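Local coordinates for ABC sugar transporter, periplasmic sugar binding protein (Legionella pneumophila subsp. pneumophila, PDB 3ROT) that probably binds a carbohydrate in the periplasm, as the soluble receptor of an ABC-type sugar importer, at residues S56-Y61 and Q80-L85; K49-I54 and T73-S78; P128-A133 and K159-E164; K117-K122 and Y150-I155; D15-S20 and Q245-M250. One frame throughout, in Å; residues are numbered along the deposited sequence.

Interaction 1: residues S56-Y61 and Q80-L85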
# COMPACT_ATOMS: atom_id res chain seq x y z
N SER A 56 20.95 14.51 8.06
CA SER A 56 21.96 13.50 8.34
C SER A 56 22.75 13.17 7.08
O SER A 56 23.92 12.81 7.16
CB SER A 56 21.32 12.23 8.93
OG SER A 56 20.29 11.73 8.10
N ALA A 57 22.12 13.29 5.92
CA ALA A 57 22.82 13.02 4.67
C ALA A 57 23.92 14.06 4.47
O ALA A 57 25.04 13.72 4.10
CB ALA A 57 21.84 13.05 3.50
N LEU A 58 23.59 15.32 4.72
CA LEU A 58 24.53 16.43 4.57
C LEU A 58 25.80 16.24 5.40
O LEU A 58 26.89 16.56 4.95
CB LEU A 58 23.89 17.76 4.97
CG LEU A 58 22.73 18.27 4.10
CD1 LEU A 58 22.22 19.60 4.63
CD2 LEU A 58 23.22 18.43 2.68
N ALA A 59 25.64 15.72 6.61
CA ALA A 59 26.77 15.50 7.51
C ALA A 59 27.83 14.58 6.91
O ALA A 59 29.01 14.69 7.25
CB ALA A 59 26.27 14.91 8.83
N THR A 60 27.41 13.68 6.03
CA THR A 60 28.34 12.74 5.40
C THR A 60 29.06 13.33 4.19
O THR A 60 29.89 12.66 3.59
CB THR A 60 27.61 11.46 4.94
OG1 THR A 60 26.69 11.79 3.90
CG2 THR A 60 26.87 10.82 6.11
N TYR A 61 28.74 14.57 3.84
CA TYR A 61 29.36 15.22 2.69
C TYR A 61 29.32 14.33 1.44
O TYR A 61 30.37 13.95 0.91
CB TYR A 61 30.81 15.61 3.01
CG TYR A 61 30.92 16.76 3.99
CD1 TYR A 61 30.77 18.08 3.56
CD2 TYR A 61 31.09 16.53 5.35
CE1 TYR A 61 30.79 19.15 4.46
CE2 TYR A 61 31.11 17.58 6.27
CZ TYR A 61 30.96 18.89 5.82
OH TYR A 61 30.95 19.93 6.72
N GLN A 80 19.53 25.50 2.19
CA GLN A 80 20.52 26.56 2.30
C GLN A 80 21.82 26.00 2.87
O GLN A 80 22.91 26.34 2.42
CB GLN A 80 19.98 27.69 3.18
CG GLN A 80 19.00 28.59 2.45
CD GLN A 80 18.32 29.58 3.38
OE1 GLN A 80 18.91 30.05 4.34
NE2 GLN A 80 17.06 29.89 3.09
N ARG A 81 21.69 25.12 3.86
CA ARG A 81 22.86 24.51 4.47
C ARG A 81 23.61 23.75 3.38
O ARG A 81 24.82 23.94 3.20
CB ARG A 81 22.44 23.54 5.58
CG ARG A 81 23.60 22.81 6.25
CD ARG A 81 23.11 21.78 7.26
NE ARG A 81 24.16 20.83 7.62
CZ ARG A 81 23.95 19.72 8.33
NH1 ARG A 81 22.73 19.40 8.75
NH2 ARG A 81 24.97 18.91 8.61
N ALA A 82 22.90 22.89 2.66
CA ALA A 82 23.50 22.11 1.59
C ALA A 82 24.21 23.03 0.61
O ALA A 82 25.32 22.73 0.15
CB ALA A 82 22.43 21.32 0.86
N ASN A 83 23.58 24.15 0.30
CA ASN A 83 24.15 25.11 -0.63
C ASN A 83 25.49 25.65 -0.12
O ASN A 83 26.44 25.81 -0.89
CB ASN A 83 23.17 26.25 -0.86
CG ASN A 83 23.54 27.08 -2.06
OD1 ASN A 83 23.67 26.56 -3.17
ND2 ASN A 83 23.72 28.38 -1.86
N LYS A 84 25.56 25.93 1.18
CA LYS A 84 26.79 26.45 1.77
C LYS A 84 27.92 25.41 1.76
O LYS A 84 29.08 25.76 1.55
CB LYS A 84 26.53 26.93 3.20
CG LYS A 84 25.61 28.15 3.29
CD LYS A 84 25.76 28.88 4.62
CE LYS A 84 25.12 28.14 5.78
NZ LYS A 84 23.65 28.09 5.65
N LEU A 85 27.57 24.15 1.99
CA LEU A 85 28.58 23.09 2.01
C LEU A 85 29.01 22.70 0.60
O LEU A 85 29.91 21.89 0.41
CB LEU A 85 28.03 21.86 2.74
CG LEU A 85 27.61 22.10 4.19
CD1 LEU A 85 26.98 20.85 4.77
CD2 LEU A 85 28.83 22.52 5.00
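Leu58 lies against the long side chain of Arg81, the two running past each other in opposite directions. Leu58 CD1 reaches the aliphatic part of the arginine, 3.5 Å from Arg81 CD, while Leu58 CB sits over the centre of one guanidinium face at 3.8 Å from its plane. Arg81 can offer this length because its CG is anti to the backbone N (chi1 179°) and the chain stays extended as far as NE. The other leucine branch, Leu58 CD2, meets Ala82 CB at 3.5 Å; the small methyl lets the two backbones approach to 6.5 Å between the CA atoms of Leu58 and Ala82. Further along, Leu85 packs with its CD2 3.8 Å from Tyr61 OH and nearly as close to CE1 of the same ring, the two side chains crossing at about a right angle. Tyr61 follows the end of its helix with positive phi (49°), and the carbonyl oxygen of Leu58 lies over one face of the tyrosine ring, toward its rim. No hydrogen bond joins the two segments. The charge of Arg81 is met by a salt bridge from NH1 to Glu55, one turn back on the first helix. Helices 47-59 and 76-85 thus pack side by side at their C-terminal ends, with Leu58 also resting on Ile65 of strand 64-67 and on Ile87 beyond the second helix.

Interaction 2: residues K49-I54 and T73-S78; sequences KQVQFI and TAFSKS
In the Rossmann-like lobe that contains the parallel sheet of strands 5-9, 35-39 and 64-67, helix 47-59 meets the turn that leads into helix 76-85 and the first residues of that helix. The chain between the two segments passes through strand 64-67. Phe75 is the hub: its ring is approached by three side chains of the first helix. Gln50 crosses it at about a right angle, with amide and ring planes 73° apart, and Gln50 CG comes within 3.4 Å of Phe75 CE1. A chi1 of 166° and an extended chain beyond CG carry the glutamine amide to the ring; its NE2 donates to Thr68, whereas OE1, pressed against the ring, is buried with no hydrogen-bond partner in the model. One turn on, Ile54 brings CD1 to 3.5 Å from Phe75 CD1, again nearly at right angles. Between these two, Val51 uses both branches: CG2 packs 3.6 Å from Phe75 CE1 and also touches the backbone carbonyl of Ala74, while CG1 faces Ser78. Ser78 OG lies near Val51 CG1 and bonds to Glu55, which follows Ile54. Gln50 and Ile54 also touch Ile9 of strand 5-9. The closing contact of the pair is Ile54 CG2 against Ser78 CB, at 3.9 Å.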
# COMPACT_ATOMS: atom_id res chain seq x y z
N LYS A 49 10.55 14.05 9.27
CA LYS A 49 11.42 12.89 9.15
C LYS A 49 12.32 13.06 7.93
O LYS A 49 13.53 12.81 7.99
CB LYS A 49 10.58 11.62 8.99
CG LYS A 49 11.38 10.35 8.96
CD LYS A 49 12.27 10.23 10.18
CE LYS A 49 12.61 8.78 10.47
NZ LYS A 49 11.35 7.99 10.70
N GLN A 50 11.73 13.49 6.82
CA GLN A 50 12.49 13.72 5.59
C GLN A 50 13.54 14.80 5.82
O GLN A 50 14.66 14.70 5.32
CB GLN A 50 11.57 14.11 4.43
CG GLN A 50 12.33 14.68 3.23
CD GLN A 50 11.46 14.89 2.00
OE1 GLN A 50 10.27 15.16 2.11
NE2 GLN A 50 12.07 14.79 0.82
N VAL A 51 13.17 15.85 6.56
CA VAL A 51 14.10 16.93 6.85
C VAL A 51 15.30 16.37 7.61
O VAL A 51 16.45 16.73 7.33
CB VAL A 51 13.43 18.05 7.68
CG1 VAL A 51 14.49 19.00 8.23
CG2 VAL A 51 12.45 18.83 6.81
N GLN A 52 15.04 15.48 8.56
CA GLN A 52 16.12 14.88 9.32
C GLN A 52 16.99 14.02 8.40
O GLN A 52 18.22 14.03 8.51
CB GLN A 52 15.55 14.03 10.46
CG GLN A 52 16.61 13.39 11.34
CD GLN A 52 17.72 14.36 11.71
OE1 GLN A 52 17.46 15.49 12.15
NE2 GLN A 52 18.96 13.92 11.54
N PHE A 53 16.36 13.29 7.48
CA PHE A 53 17.10 12.47 6.52
C PHE A 53 18.10 13.34 5.73
O PHE A 53 19.28 12.99 5.61
CB PHE A 53 16.15 11.79 5.54
CG PHE A 53 15.48 10.56 6.09
CD1 PHE A 53 16.22 9.56 6.70
CD2 PHE A 53 14.10 10.40 5.96
CE1 PHE A 53 15.60 8.40 7.18
CE2 PHE A 53 13.48 9.24 6.43
CZ PHE A 53 14.23 8.24 7.04
N ILE A 54 17.61 14.45 5.19
CA ILE A 54 18.44 15.37 4.42
C ILE A 54 19.58 15.91 5.28
O ILE A 54 20.71 16.03 4.82
CB ILE A 54 17.60 16.57 3.92
CG1 ILE A 54 16.55 16.09 2.92
CG2 ILE A 54 18.51 17.62 3.30
CD1 ILE A 54 15.57 17.16 2.49
N THR A 73 8.36 25.75 3.04
CA THR A 73 9.07 26.20 4.24
C THR A 73 9.92 25.15 4.99
O THR A 73 11.02 25.46 5.47
CB THR A 73 8.07 26.80 5.27
OG1 THR A 73 6.99 25.88 5.49
CG2 THR A 73 7.51 28.11 4.76
N ALA A 74 9.41 23.93 5.09
CA ALA A 74 10.09 22.86 5.81
C ALA A 74 11.54 22.59 5.44
O ALA A 74 12.36 22.28 6.32
CB ALA A 74 9.28 21.57 5.67
N PHE A 75 11.88 22.71 4.16
CA PHE A 75 13.24 22.40 3.70
C PHE A 75 14.23 23.54 3.51
O PHE A 75 15.43 23.30 3.30
CB PHE A 75 13.12 21.59 2.41
CG PHE A 75 12.24 20.39 2.55
CD1 PHE A 75 12.75 19.20 3.06
CD2 PHE A 75 10.88 20.46 2.25
CE1 PHE A 75 11.92 18.10 3.28
CE2 PHE A 75 10.04 19.38 2.46
CZ PHE A 75 10.56 18.19 2.98
N SER A 76 13.76 24.78 3.60
CA SER A 76 14.61 25.96 3.40
C SER A 76 15.98 25.91 4.05
O SER A 76 17.00 26.02 3.38
CB SER A 76 13.87 27.21 3.88
OG SER A 76 12.62 27.31 3.22
N LYS A 77 16.00 25.76 5.37
CA LYS A 77 17.26 25.74 6.10
C LYS A 77 18.19 24.63 5.64
O LYS A 77 19.39 24.85 5.46
CB LYS A 77 16.98 25.58 7.60
CG LYS A 77 18.10 26.09 8.47
CD LYS A 77 17.60 27.23 9.35
CE LYS A 77 16.93 28.32 8.52
NZ LYS A 77 16.36 29.40 9.38
N SER A 78 17.64 23.44 5.44
CA SER A 78 18.43 22.30 4.99
C SER A 78 19.01 22.56 3.61
O SER A 78 20.18 22.26 3.35
CB SER A 78 17.55 21.04 4.95
OG SER A 78 16.95 20.80 6.21

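Interaction 3: residues P128-A133 and K159-E164; sequences PSAKRA and KGIFFE
Ile161, Arg132 and Phe162 bury more surface than any other residues here. Ile161 reaches back along segment 128-133: its CD1 lies 3.6 Å from Ala130 O and its CG2 beside the carbonyl of Lys131. Arg132 and Phe162 pair in parallel register, their side chains leaving on the same face of the sheet. The arginine is extended from CG to NE, which carries Arg132 NH1 to 3.4 Å from Phe162 CB, with guanidinium and ring planes 44° apart. Its NE bonds to Tyr182; Arg132 NH2 remains 4.3 Å from Glu164 OE1, beyond a salt bridge. Backbone bonds fix the register: Ala133 N donates to Phe162 O at 2.9 Å, nearly straight (166°) and in the carbonyl plane, and Glu164 N returns a longer bond to Ala133 O. On the other face Ala133 and Phe163 turn toward helix 143-158, where both touch Leu156. Strand 132-137, that helix and edge strand 162-167 together form a classic beta-alpha-beta crossover.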
# COMPACT_ATOMS: atom_id res chain seq x y z
N PRO A 128 -18.09 13.82 -21.98
CA PRO A 128 -18.93 14.93 -22.45
C PRO A 128 -20.15 15.16 -21.57
O PRO A 128 -20.63 16.29 -21.44
CB PRO A 128 -19.33 14.50 -23.86
CG PRO A 128 -18.18 13.67 -24.30
CD PRO A 128 -17.90 12.84 -23.07
N SER A 129 -20.65 14.09 -20.96
CA SER A 129 -21.82 14.16 -20.10
C SER A 129 -21.50 14.73 -18.71
O SER A 129 -22.35 14.73 -17.83
CB SER A 129 -22.43 12.77 -19.95
OG SER A 129 -21.52 11.89 -19.30
N ALA A 130 -20.27 15.20 -18.52
CA ALA A 130 -19.84 15.76 -17.24
C ALA A 130 -20.86 16.70 -16.58
O ALA A 130 -21.29 17.69 -17.18
CB ALA A 130 -18.50 16.49 -17.42
N LYS A 131 -21.21 16.39 -15.33
CA LYS A 131 -22.17 17.18 -14.55
C LYS A 131 -21.52 17.77 -13.30
O LYS A 131 -21.64 18.96 -13.03
CB LYS A 131 -23.35 16.31 -14.10
CG LYS A 131 -24.16 15.68 -15.22
CD LYS A 131 -25.02 16.72 -15.94
CE LYS A 131 -25.90 16.05 -17.00
NZ LYS A 131 -26.82 15.04 -16.40
N ARG A 132 -20.84 16.91 -12.55
CA ARG A 132 -20.19 17.31 -11.31
C ARG A 132 -18.95 16.44 -11.06
O ARG A 132 -19.02 15.21 -11.15
CB ARG A 132 -21.18 17.15 -10.16
CG ARG A 132 -20.71 17.69 -8.83
CD ARG A 132 -21.68 17.28 -7.71
NE ARG A 132 -21.51 18.11 -6.52
CZ ARG A 132 -21.96 19.36 -6.40
NH1 ARG A 132 -22.60 19.94 -7.41
NH2 ARG A 132 -21.75 20.03 -5.28
N ALA A 133 -17.84 17.08 -10.74
CA ALA A 133 -16.58 16.38 -10.49
C ALA A 133 -16.14 16.47 -9.04
O ALA A 133 -16.38 17.47 -8.36
CB ALA A 133 -15.48 16.93 -11.38
N LYS A 159 -15.60 25.55 -17.99
CA LYS A 159 -16.73 24.91 -18.65
C LYS A 159 -18.01 24.90 -17.82
O LYS A 159 -19.03 24.37 -18.25
CB LYS A 159 -16.33 23.48 -19.02
CG LYS A 159 -14.97 23.41 -19.69
CD LYS A 159 -14.90 24.31 -20.93
CE LYS A 159 -13.52 24.27 -21.57
NZ LYS A 159 -13.46 25.07 -22.83
N GLY A 160 -17.95 25.49 -16.63
CA GLY A 160 -19.13 25.53 -15.78
C GLY A 160 -19.53 24.19 -15.20
O GLY A 160 -20.72 23.90 -15.03
N ILE A 161 -18.53 23.36 -14.88
CA ILE A 161 -18.79 22.06 -14.28
C ILE A 161 -18.64 22.25 -12.78
O ILE A 161 -17.64 22.79 -12.31
CB ILE A 161 -17.75 21.01 -14.74
CG1 ILE A 161 -17.69 20.95 -16.27
CG2 ILE A 161 -18.12 19.65 -14.16
CD1 ILE A 161 -18.97 20.49 -16.93
N PHE A 162 -19.65 21.84 -12.02
CA PHE A 162 -19.61 21.97 -10.57
C PHE A 162 -18.52 21.03 -10.05
O PHE A 162 -18.35 19.93 -10.58
CB PHE A 162 -20.96 21.57 -9.96
CG PHE A 162 -22.10 22.43 -10.41
CD1 PHE A 162 -22.08 23.81 -10.22
CD2 PHE A 162 -23.23 21.85 -10.99
CE1 PHE A 162 -23.16 24.61 -10.60
CE2 PHE A 162 -24.32 22.64 -11.37
CZ PHE A 162 -24.28 24.02 -11.18
N PHE A 163 -17.81 21.44 -9.02
CA PHE A 163 -16.74 20.60 -8.48
C PHE A 163 -16.43 20.91 -7.03
O PHE A 163 -16.77 21.98 -6.52
CB PHE A 163 -15.47 20.79 -9.32
CG PHE A 163 -14.86 22.16 -9.19
CD1 PHE A 163 -14.07 22.49 -8.09
CD2 PHE A 163 -15.09 23.13 -10.16
CE1 PHE A 163 -13.52 23.77 -7.96
CE2 PHE A 163 -14.55 24.42 -10.03
CZ PHE A 163 -13.76 24.73 -8.93
N GLU A 164 -15.78 19.97 -6.37
CA GLU A 164 -15.40 20.13 -4.97
C GLU A 164 -14.16 19.29 -4.71
O GLU A 164 -14.02 18.20 -5.26
CB GLU A 164 -16.55 19.70 -4.06
CG GLU A 164 -16.44 20.20 -2.61
CD GLU A 164 -17.74 20.06 -1.83
OE1 GLU A 164 -18.78 20.59 -2.29
OE2 GLU A 164 -17.73 19.43 -0.74

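Interaction 4: residues K117-K122 and Y150-I155; sequences KKLGEK and YGIKTI
Lys117 starts the contact, lying alongside Gly151. Lys117 CA is 3.4 Å from Gly151 O in a CA-H...O contact, and the lysine side chain runs on over the second helix until a bend at the last torsion (chi4 -56°) drops NZ onto Thr154. Lys117 NZ donates to Thr154 OG1 at 3.0 Å, while Thr154 OG1 itself donates to Gly151 O at 2.7 Å, so the threonine oxygen accepts one bond and donates another, relaying the lysine to a backbone carbonyl. Thr154 OG1 stands above the plane of the Gly151 carbonyl. Two residues later Leu119 turns to the sheet side, where its CD2 grazes Ile152 CD1 at 4.4 Å. Gly120 has no side chain, and Ile155 fills the place beside it, CG2 resting 3.7 Å from Gly120 C. Glu121 finishes the row: its CG packs 3.9 Å from Ile155 CD1, the two side chains crossing at about a right angle. With glycines on both faces, Gly120 and Gly151, the short helical segments approach to 7.2 Å between axes and cross at -40°; Lys117 CA and Gly151 CA are 4.3 Å apart. Helices 112-126 and 143-158 lie together on the sheet of the second lobe: Leu119 and Ile152 both touch Phe193 of strand 191-194, and Leu119 reaches on to strands 220-224 and 241-243.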
# COMPACT_ATOMS: atom_id res chain seq x y z
N LYS A 117 -4.20 20.78 -15.58
CA LYS A 117 -5.02 21.37 -16.64
C LYS A 117 -5.26 20.34 -17.73
O LYS A 117 -6.38 20.18 -18.20
CB LYS A 117 -4.33 22.58 -17.27
CG LYS A 117 -4.13 23.74 -16.33
CD LYS A 117 -3.54 24.92 -17.10
CE LYS A 117 -3.31 26.12 -16.18
NZ LYS A 117 -4.55 26.53 -15.47
N LYS A 118 -4.20 19.65 -18.12
CA LYS A 118 -4.28 18.63 -19.15
C LYS A 118 -5.21 17.49 -18.76
O LYS A 118 -5.95 16.97 -19.60
CB LYS A 118 -2.88 18.10 -19.46
CG LYS A 118 -2.87 16.80 -20.25
CD LYS A 118 -3.32 17.00 -21.68
CE LYS A 118 -3.34 15.66 -22.41
NZ LYS A 118 -2.05 14.92 -22.24
N LEU A 119 -5.18 17.09 -17.50
CA LEU A 119 -6.05 15.99 -17.09
C LEU A 119 -7.48 16.48 -17.16
O LEU A 119 -8.36 15.77 -17.62
CB LEU A 119 -5.72 15.51 -15.67
CG LEU A 119 -6.47 14.22 -15.32
CD1 LEU A 119 -6.25 13.18 -16.43
CD2 LEU A 119 -6.00 13.69 -13.97
N GLY A 120 -7.69 17.71 -16.70
CA GLY A 120 -9.02 18.30 -16.74
C GLY A 120 -9.56 18.34 -18.16
O GLY A 120 -10.70 17.96 -18.38
N GLU A 121 -8.75 18.77 -19.12
CA GLU A 121 -9.19 18.85 -20.52
C GLU A 121 -9.49 17.48 -21.13
O GLU A 121 -10.40 17.35 -21.96
CB GLU A 121 -8.12 19.55 -21.38
CG GLU A 121 -7.79 20.96 -20.94
CD GLU A 121 -6.62 21.55 -21.72
OE1 GLU A 121 -5.59 20.86 -21.88
OE2 GLU A 121 -6.73 22.71 -22.17
N LYS A 122 -8.74 16.46 -20.74
CA LYS A 122 -8.95 15.12 -21.27
C LYS A 122 -10.26 14.52 -20.73
O LYS A 122 -11.00 13.88 -21.47
CB LYS A 122 -7.76 14.22 -20.91
CG LYS A 122 -7.92 12.77 -21.32
CD LYS A 122 -8.26 12.61 -22.79
CE LYS A 122 -7.30 13.38 -23.67
NZ LYS A 122 -5.89 13.06 -23.35
N TYR A 150 -5.44 22.66 -8.57
CA TYR A 150 -5.70 23.98 -9.13
C TYR A 150 -5.84 23.91 -10.64
O TYR A 150 -6.75 24.49 -11.22
CB TYR A 150 -4.59 24.97 -8.78
CG TYR A 150 -4.94 26.39 -9.16
CD1 TYR A 150 -5.77 27.17 -8.35
CD2 TYR A 150 -4.47 26.94 -10.36
CE1 TYR A 150 -6.12 28.47 -8.73
CE2 TYR A 150 -4.83 28.23 -10.74
CZ TYR A 150 -5.65 28.99 -9.93
OH TYR A 150 -6.00 30.26 -10.32
N GLY A 151 -4.91 23.20 -11.28
CA GLY A 151 -4.98 23.06 -12.72
C GLY A 151 -6.27 22.41 -13.17
O GLY A 151 -6.87 22.80 -14.17
N ILE A 152 -6.72 21.40 -12.44
CA ILE A 152 -7.95 20.72 -12.81
C ILE A 152 -9.15 21.65 -12.66
O ILE A 152 -9.98 21.75 -13.56
CB ILE A 152 -8.14 19.43 -11.96
CG1 ILE A 152 -7.08 18.39 -12.37
CG2 ILE A 152 -9.55 18.87 -12.15
CD1 ILE A 152 -6.99 17.15 -11.47
N LYS A 153 -9.22 22.34 -11.53
CA LYS A 153 -10.32 23.27 -11.25
C LYS A 153 -10.47 24.40 -12.27
O LYS A 153 -11.58 24.79 -12.59
CB LYS A 153 -10.14 23.85 -9.84
CG LYS A 153 -10.19 22.80 -8.75
CD LYS A 153 -9.89 23.39 -7.40
CE LYS A 153 -9.78 22.31 -6.34
NZ LYS A 153 -9.35 22.87 -5.03
N THR A 154 -9.35 24.92 -12.77
CA THR A 154 -9.43 25.99 -13.76
C THR A 154 -10.16 25.51 -15.01
O THR A 154 -11.01 26.22 -15.56
CB THR A 154 -8.02 26.51 -14.17
OG1 THR A 154 -7.24 25.44 -14.71
CG2 THR A 154 -7.30 27.10 -12.97
N ILE A 155 -9.86 24.29 -15.46
CA ILE A 155 -10.53 23.76 -16.63
C ILE A 155 -12.01 23.54 -16.33
O ILE A 155 -12.88 23.91 -17.12
CB ILE A 155 -9.91 22.43 -17.09
CG1 ILE A 155 -8.42 22.62 -17.40
CG2 ILE A 155 -10.66 21.89 -18.30
CD1 ILE A 155 -8.10 23.79 -18.33

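Interaction 5: residues D15-S20 and Q245-M250; sequences DPYWTS and QQPFLM
The two helix starts come closest at Ser20 and Phe248, whose CA atoms are 5.2 Å apart, with Phe248 CA directing its hydrogen at Ser20 O. This joins the N-terminal ends of helix 16-32, which follows strand 5-9, and helix 247-264, which follows strand 241-243 of the other sheet. Tyr17 does most of the packing. Its chi1 of 169° throws the ring away from the backbone N and across to Pro247, placing Tyr17 CE1 3.5 Å from Pro247 CB. Gln245 comes up with its amide only 17° from the plane of the tyrosine ring, NE2 lying 3.6 Å from Tyr17 CE1. At the phenol end, selenomethionine Met250 bends at its last torsion so that its CE methyl is 3.3 Å from Tyr17 OH. Ser20 OG touches Pro247 CG at 3.5 Å, and a water accepts from Phe248 N and lies within a weak bond of that hydroxyl. Thr19 OG1 and Pro16 O bond to Gln205 of the second subunit. No direct hydrogen bond links the segments; apolar packing brings them together, while Gln245 NE2 bonds to Asp225 and weakly to a glycerol, probably from the crystallisation liquor, and Tyr17 OH only weakly to Asp93.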
# COMPACT_ATOMS: atom_id res chain seq x y z
N ASP A 15 3.63 4.16 -2.06
CA ASP A 15 3.01 4.27 -3.38
C ASP A 15 3.89 3.53 -4.39
O ASP A 15 5.10 3.75 -4.43
CB ASP A 15 2.92 5.75 -3.77
CG ASP A 15 2.01 6.00 -4.96
OD1 ASP A 15 1.93 5.14 -5.85
OD2 ASP A 15 1.38 7.09 -5.00
N PRO A 16 3.31 2.63 -5.20
CA PRO A 16 4.07 1.87 -6.21
C PRO A 16 4.86 2.82 -7.12
O PRO A 16 5.81 2.42 -7.79
CB PRO A 16 2.97 1.13 -6.97
CG PRO A 16 1.99 0.85 -5.91
CD PRO A 16 1.92 2.15 -5.14
N TYR A 17 4.42 4.08 -7.14
CA TYR A 17 5.05 5.14 -7.92
C TYR A 17 6.51 5.31 -7.52
O TYR A 17 7.38 5.51 -8.37
CB TYR A 17 4.32 6.46 -7.66
CG TYR A 17 5.02 7.68 -8.20
CD1 TYR A 17 4.90 8.04 -9.54
CD2 TYR A 17 5.79 8.51 -7.36
CE1 TYR A 17 5.51 9.19 -10.04
CE2 TYR A 17 6.40 9.66 -7.86
CZ TYR A 17 6.25 9.99 -9.20
OH TYR A 17 6.83 11.14 -9.70
N TRP A 18 6.76 5.27 -6.21
CA TRP A 18 8.10 5.43 -5.68
C TRP A 18 9.04 4.30 -6.07
O TRP A 18 10.16 4.55 -6.47
CB TRP A 18 8.05 5.54 -4.15
CG TRP A 18 7.30 6.74 -3.66
CD1 TRP A 18 6.19 6.73 -2.86
CD2 TRP A 18 7.59 8.11 -3.94
NE1 TRP A 18 5.77 8.02 -2.62
CE2 TRP A 18 6.61 8.89 -3.27
CE3 TRP A 18 8.58 8.77 -4.69
CZ2 TRP A 18 6.59 10.29 -3.33
CZ3 TRP A 18 8.57 10.17 -4.74
CH2 TRP A 18 7.57 10.91 -4.07
N THR A 19 8.58 3.06 -5.96
CA THR A 19 9.44 1.94 -6.31
C THR A 19 9.91 2.04 -7.76
O THR A 19 10.98 1.57 -8.12
CB THR A 19 8.74 0.58 -6.06
OG1 THR A 19 7.43 0.60 -6.63
CG2 THR A 19 8.62 0.32 -4.58
N SER A 20 9.09 2.67 -8.59
CA SER A 20 9.43 2.85 -9.99
C SER A 20 10.53 3.92 -10.09
O SER A 20 11.49 3.79 -10.83
CB SER A 20 8.19 3.26 -10.78
OG SER A 20 8.50 3.43 -12.15
N GLN A 245 3.93 10.54 -15.37
CA GLN A 245 5.08 11.43 -15.16
C GLN A 245 6.40 10.69 -15.47
O GLN A 245 7.47 11.29 -15.41
CB GLN A 245 5.16 11.91 -13.70
CG GLN A 245 3.85 12.34 -13.08
CD GLN A 245 4.01 12.76 -11.63
OE1 GLN A 245 4.69 13.74 -11.33
NE2 GLN A 245 3.40 12.01 -10.71
N GLN A 246 6.32 9.40 -15.77
CA GLN A 246 7.49 8.57 -16.06
C GLN A 246 8.51 8.59 -14.92
O GLN A 246 9.64 9.06 -15.09
CB GLN A 246 8.19 9.02 -17.36
CG GLN A 246 7.31 8.90 -18.60
CD GLN A 246 8.10 8.93 -19.89
OE1 GLN A 246 8.56 9.99 -20.33
NE2 GLN A 246 8.27 7.77 -20.50
N PRO A 247 8.13 8.09 -13.74
CA PRO A 247 9.04 8.06 -12.58
C PRO A 247 10.38 7.35 -12.78
O PRO A 247 11.40 7.78 -12.24
CB PRO A 247 8.19 7.41 -11.48
CG PRO A 247 7.12 6.67 -12.22
CD PRO A 247 6.79 7.60 -13.36
N PHE A 248 10.38 6.27 -13.55
CA PHE A 248 11.62 5.53 -13.81
C PHE A 248 12.63 6.46 -14.48
O PHE A 248 13.80 6.50 -14.10
CB PHE A 248 11.34 4.33 -14.72
CG PHE A 248 12.56 3.48 -15.00
CD1 PHE A 248 12.79 2.31 -14.28
CD2 PHE A 248 13.49 3.88 -15.96
CE1 PHE A 248 13.93 1.54 -14.52
CE2 PHE A 248 14.64 3.12 -16.20
CZ PHE A 248 14.86 1.94 -15.48
N LEU A 249 12.17 7.19 -15.49
CA LEU A 249 13.00 8.14 -16.23
C LEU A 249 13.50 9.24 -15.30
O LEU A 249 14.67 9.64 -15.35
CB LEU A 249 12.19 8.76 -17.38
CG LEU A 249 12.96 9.67 -18.33
CD1 LEU A 249 14.04 8.87 -19.05
CD2 LEU A 249 12.00 10.30 -19.33
N MSE A 250 12.60 9.71 -14.44
CA MSE A 250 12.90 10.75 -13.47
C MSE A 250 14.06 10.26 -12.61
O MSE A 250 15.06 10.95 -12.44
CB MSE A 250 11.66 10.98 -12.60
CG MSE A 250 11.53 12.35 -11.95
SE MSE A 250 9.88 12.42 -10.91
CE MSE A 250 8.61 12.16 -12.29
O HOH W 1 8.00 4.92 -15.28

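Interactions 1 and 2 are successive parts of one helix pair, 47-59 with 76-85; their centres are 11 Å apart and Leu58 CD1 touches Ser78 O at 3.6 Å. Interactions 3 and 4 are likewise neighbours in the other lobe, also 11 Å between centres, joined where Phe163 CE1 meets Lys153 CG at 3.6 Å. The two groups lie on opposite sides of the chain's centre, the centres of interactions 1 and 3 being about 47 Å apart. Interaction 5 sits between, its centre 22 Å from those of interactions 2 and 4, and closes a chain loop that encloses the other four. Its glycerol beside Gln245 is consistent with a sugar pocket between the lobes.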